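PDB 6CPU: phosphodiesterase from Candida albicans, which belongs to the HD-type phosphodiesterase superfamily of largely helical metalloproteins and holds zinc and magnesium ions in its metal-binding region. Local coordinates for residues A173-E177 / I178-Q182; H382-L385 / F386-V390. One frame throughout, in Å; residues are numbered along the deposited sequence.

Contact 1 of 2, residues A173-E177 / I178-Q182; sequences ATRSE and IATNQ
Thr-180 OG1 is gripped by two polar partners. Arg-175 NE donates to it over 2.8 Å in a nearly straight bond (169° at the hydrogen), with the oxygen at the edge of the guanidinium and in its plane. In turn the hydroxyl donates to water 1, OG1 lying 2.7 Å from the water oxygen. That water gives its own protons to Arg-175 O and Glu-177 OE1, so one solvent molecule ties the threonine to the backbone of Arg-175, ahead of the cap, and to the carboxylate of Glu-177 in the first turn. The arginine chain is extended until a bend at chi3 (45°) turns NE onto the hydroxyl; on the way CG rests 3.7 Å from Ala-179 CB. These groups surround the start of helix 177-193, where Ser-176 is the N-cap. A chi1 of 66° tucks its OG into the angle between its own amide and carbonyl, where it accepts from Ala-179 N at 3.1 Å and satisfies an amide of the first helical turn. The regular helical pattern begins alongside, with Thr-180 N bonded to Ser-176 O at 3.0 Å and Asn-181 N to Glu-177 O. Arg-175 and Thr-180 both pack on Arg-392 and Ile-393 of helix 377-394.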
# COMPACT_ATOMS: atom_id res chain seq x y z
N ALA A 173 4.01 -13.15 13.26
CA ALA A 173 4.20 -12.92 14.69
C ALA A 173 5.01 -14.04 15.38
O ALA A 173 5.66 -13.81 16.40
CB ALA A 173 2.86 -12.77 15.35
N THR A 174 4.95 -15.26 14.84
CA THR A 174 5.49 -16.44 15.54
C THR A 174 6.81 -16.95 14.96
O THR A 174 7.30 -18.01 15.36
CB THR A 174 4.48 -17.59 15.53
OG1 THR A 174 4.23 -17.98 14.17
CG2 THR A 174 3.20 -17.18 16.19
N ARG A 175 7.38 -16.19 14.04
CA ARG A 175 8.56 -16.62 13.29
C ARG A 175 9.77 -16.72 14.23
O ARG A 175 9.96 -15.86 15.08
CB ARG A 175 8.79 -15.61 12.15
CG ARG A 175 9.63 -16.10 10.99
CD ARG A 175 9.80 -15.04 9.91
NE ARG A 175 10.14 -13.72 10.45
CZ ARG A 175 9.41 -12.60 10.29
NH1 ARG A 175 8.27 -12.60 9.58
NH2 ARG A 175 9.82 -11.47 10.85
N SER A 176 10.56 -17.80 14.14
CA SER A 176 11.75 -17.92 15.02
C SER A 176 12.86 -16.99 14.56
O SER A 176 12.83 -16.47 13.44
CB SER A 176 12.29 -19.35 15.04
OG SER A 176 12.79 -19.73 13.77
N GLU A 177 13.86 -16.77 15.41
CA GLU A 177 14.98 -15.93 15.04
C GLU A 177 15.76 -16.56 13.87
O GLU A 177 16.22 -15.84 12.98
CB GLU A 177 15.89 -15.66 16.25
CG GLU A 177 16.67 -14.35 16.16
CD GLU A 177 15.82 -13.09 16.44
OE1 GLU A 177 14.56 -13.16 16.45
OE2 GLU A 177 16.43 -12.02 16.67
N ILE A 178 15.88 -17.89 13.86
CA ILE A 178 16.54 -18.62 12.78
C ILE A 178 15.80 -18.46 11.44
O ILE A 178 16.41 -18.28 10.40
CB ILE A 178 16.65 -20.13 13.10
CG1 ILE A 178 17.68 -20.37 14.21
CG2 ILE A 178 17.02 -20.95 11.86
CD1 ILE A 178 17.57 -21.74 14.86
N ALA A 179 14.47 -18.55 11.48
CA ALA A 179 13.71 -18.36 10.26
C ALA A 179 13.85 -16.92 9.77
O ALA A 179 13.99 -16.69 8.58
CB ALA A 179 12.24 -18.72 10.47
N THR A 180 13.84 -15.97 10.70
CA THR A 180 13.98 -14.55 10.37
C THR A 180 15.30 -14.25 9.67
O THR A 180 15.34 -13.53 8.67
CB THR A 180 13.80 -13.69 11.63
OG1 THR A 180 12.44 -13.80 12.09
CG2 THR A 180 14.13 -12.22 11.38
N ASN A 181 16.40 -14.80 10.17
CA ASN A 181 17.69 -14.54 9.55
C ASN A 181 17.87 -15.21 8.21
O ASN A 181 18.57 -14.68 7.35
CB ASN A 181 18.83 -14.91 10.50
CG ASN A 181 18.89 -14.00 11.71
OD1 ASN A 181 18.65 -12.80 11.62
ND2 ASN A 181 19.23 -14.58 12.85
N GLN A 182 17.21 -16.36 8.03
CA GLN A 182 17.21 -17.05 6.76
C GLN A 182 16.43 -16.25 5.70
O GLN A 182 16.87 -16.14 4.55
CB GLN A 182 16.63 -18.46 6.92
CG GLN A 182 16.90 -19.42 5.77
CD GLN A 182 18.38 -19.77 5.60
OE1 GLN A 182 18.76 -20.42 4.63
NE2 GLN A 182 19.21 -19.35 6.55
O HOH W 1 12.00 -13.81 14.71

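Contact 2 of 2, residues H382-L385 / F386-V390; sequences HASL and FINKV
Leu-385 O receives two amides, and this fork marks a wider pi-type turn within helix 377-394. Lys-389 N donates to Leu-385 O over 2.8 Å in the ordinary helical step. One residue further on, Val-390 N adds a weak bond of 3.4 Å to Leu-385 O and makes another weak one to Phe-386 O, so it is shared between the two acceptors. Before the widening the helix is regular: Phe-386 N reaches His-382 O at 2.8 Å, and Ile-387 N bonds to Ala-383 O. The tightly packed side is formed by the buried side chains of Leu-385, Phe-386 and Ile-387. Leu-385 packs on Ile-168 and Leu-169 of helix 165-173, Phe-386 lies against Ile-419, and Ile-387 meets Ile-415 and Ile-416 of helix 411-421. Within the turn itself, Ile-387 CG1 sits only 3.2 Å from Ala-383 O, a close approach of a methylene to a carbonyl. By contrast, Ser-384 and Asn-388 occupy a side where burial is only partial and the meeting is polar. Their backbones are joined by Asn-388 N bonding to Ser-384 O at 2.9 Å. A first torsion of -59° sets the Asn-388 amide opposite its own carbonyl carbon and back over the previous turn. There Asn-388 ND2 lies 2.9 Å from Ser-384 O and 3.2 Å from Ser-384 OG.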
# COMPACT_ATOMS: atom_id res chain seq x y z
N HIS A 382 -2.53 -3.75 9.78
CA HIS A 382 -1.53 -3.10 8.93
C HIS A 382 -0.21 -2.89 9.67
O HIS A 382 0.85 -3.15 9.13
CB HIS A 382 -1.98 -1.73 8.38
CG HIS A 382 -3.31 -1.73 7.73
ND1 HIS A 382 -3.71 -2.68 6.83
CD2 HIS A 382 -4.35 -0.86 7.85
CE1 HIS A 382 -4.94 -2.42 6.43
NE2 HIS A 382 -5.35 -1.33 7.03
N ALA A 383 -0.29 -2.43 10.91
CA ALA A 383 0.92 -2.13 11.69
C ALA A 383 1.72 -3.41 11.97
O ALA A 383 2.95 -3.44 11.90
CB ALA A 383 0.55 -1.45 12.99
N SER A 384 1.00 -4.47 12.30
CA SER A 384 1.65 -5.71 12.66
C SER A 384 2.33 -6.31 11.43
O SER A 384 3.51 -6.71 11.48
CB SER A 384 0.65 -6.67 13.28
OG SER A 384 1.34 -7.81 13.78
N LEU A 385 1.61 -6.36 10.32
CA LEU A 385 2.21 -6.79 9.05
C LEU A 385 3.38 -5.94 8.60
O LEU A 385 4.41 -6.46 8.20
CB LEU A 385 1.18 -6.82 7.92
CG LEU A 385 0.66 -8.21 7.60
CD1 LEU A 385 -0.10 -8.78 8.78
CD2 LEU A 385 -0.20 -8.19 6.35
N PHE A 386 3.21 -4.63 8.58
CA PHE A 386 4.26 -3.79 8.02
C PHE A 386 5.56 -3.93 8.80
O PHE A 386 6.65 -4.04 8.21
CB PHE A 386 3.82 -2.34 7.95
CG PHE A 386 4.77 -1.44 7.23
CD1 PHE A 386 5.21 -1.76 5.94
CD2 PHE A 386 5.21 -0.27 7.80
CE1 PHE A 386 6.09 -0.90 5.26
CE2 PHE A 386 6.08 0.58 7.14
CZ PHE A 386 6.51 0.27 5.86
N ILE A 387 5.46 -3.96 10.13
CA ILE A 387 6.65 -4.11 10.95
C ILE A 387 7.22 -5.52 10.84
O ILE A 387 8.40 -5.69 10.58
CB ILE A 387 6.41 -3.79 12.44
CG1 ILE A 387 5.89 -2.36 12.63
CG2 ILE A 387 7.69 -4.06 13.25
CD1 ILE A 387 6.76 -1.26 12.03
N ASN A 388 6.37 -6.54 11.01
CA ASN A 388 6.88 -7.89 11.21
C ASN A 388 7.13 -8.66 9.93
O ASN A 388 8.00 -9.54 9.90
CB ASN A 388 5.95 -8.68 12.11
CG ASN A 388 5.79 -8.02 13.47
OD1 ASN A 388 6.77 -7.65 14.10
ND2 ASN A 388 4.57 -7.90 13.91
N LYS A 389 6.38 -8.35 8.88
CA LYS A 389 6.63 -8.97 7.58
C LYS A 389 7.63 -8.17 6.75
O LYS A 389 8.58 -8.73 6.23
CB LYS A 389 5.33 -9.18 6.79
CG LYS A 389 5.54 -9.74 5.39
CD LYS A 389 4.22 -10.11 4.74
CE LYS A 389 4.37 -10.44 3.26
NZ LYS A 389 5.26 -11.61 3.03
N VAL A 390 7.38 -6.87 6.59
CA VAL A 390 8.16 -6.07 5.66
C VAL A 390 9.46 -5.53 6.28
O VAL A 390 10.55 -5.92 5.85
CB VAL A 390 7.32 -4.92 5.05
CG1 VAL A 390 8.18 -4.07 4.13
CG2 VAL A 390 6.14 -5.48 4.30

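How the contacts relate
Contact 1 comes first along the chain and lies near the surface, its centre about 24 Å from that of the chain; contact 2 is buried, about 12 Å from it. Their own centres are about 14 Å apart, and one probable hydrogen bond joins them: Arg-175 NH2 meets Asn-388 O at 2.8 Å. Phe-93 is a shared neighbour, touched by Arg-175 and in cation-pi contact with Lys-389. The opposite end of contact 2 approaches the metals: the His-382 side chain is about 4 Å from the magnesium ion and about 7 Å from zinc, which His-278, His-349, Asp-350 and Asp-462 bind. His-382 ND1 hydrogen-bonds with Val-351 O, next to Asp-350.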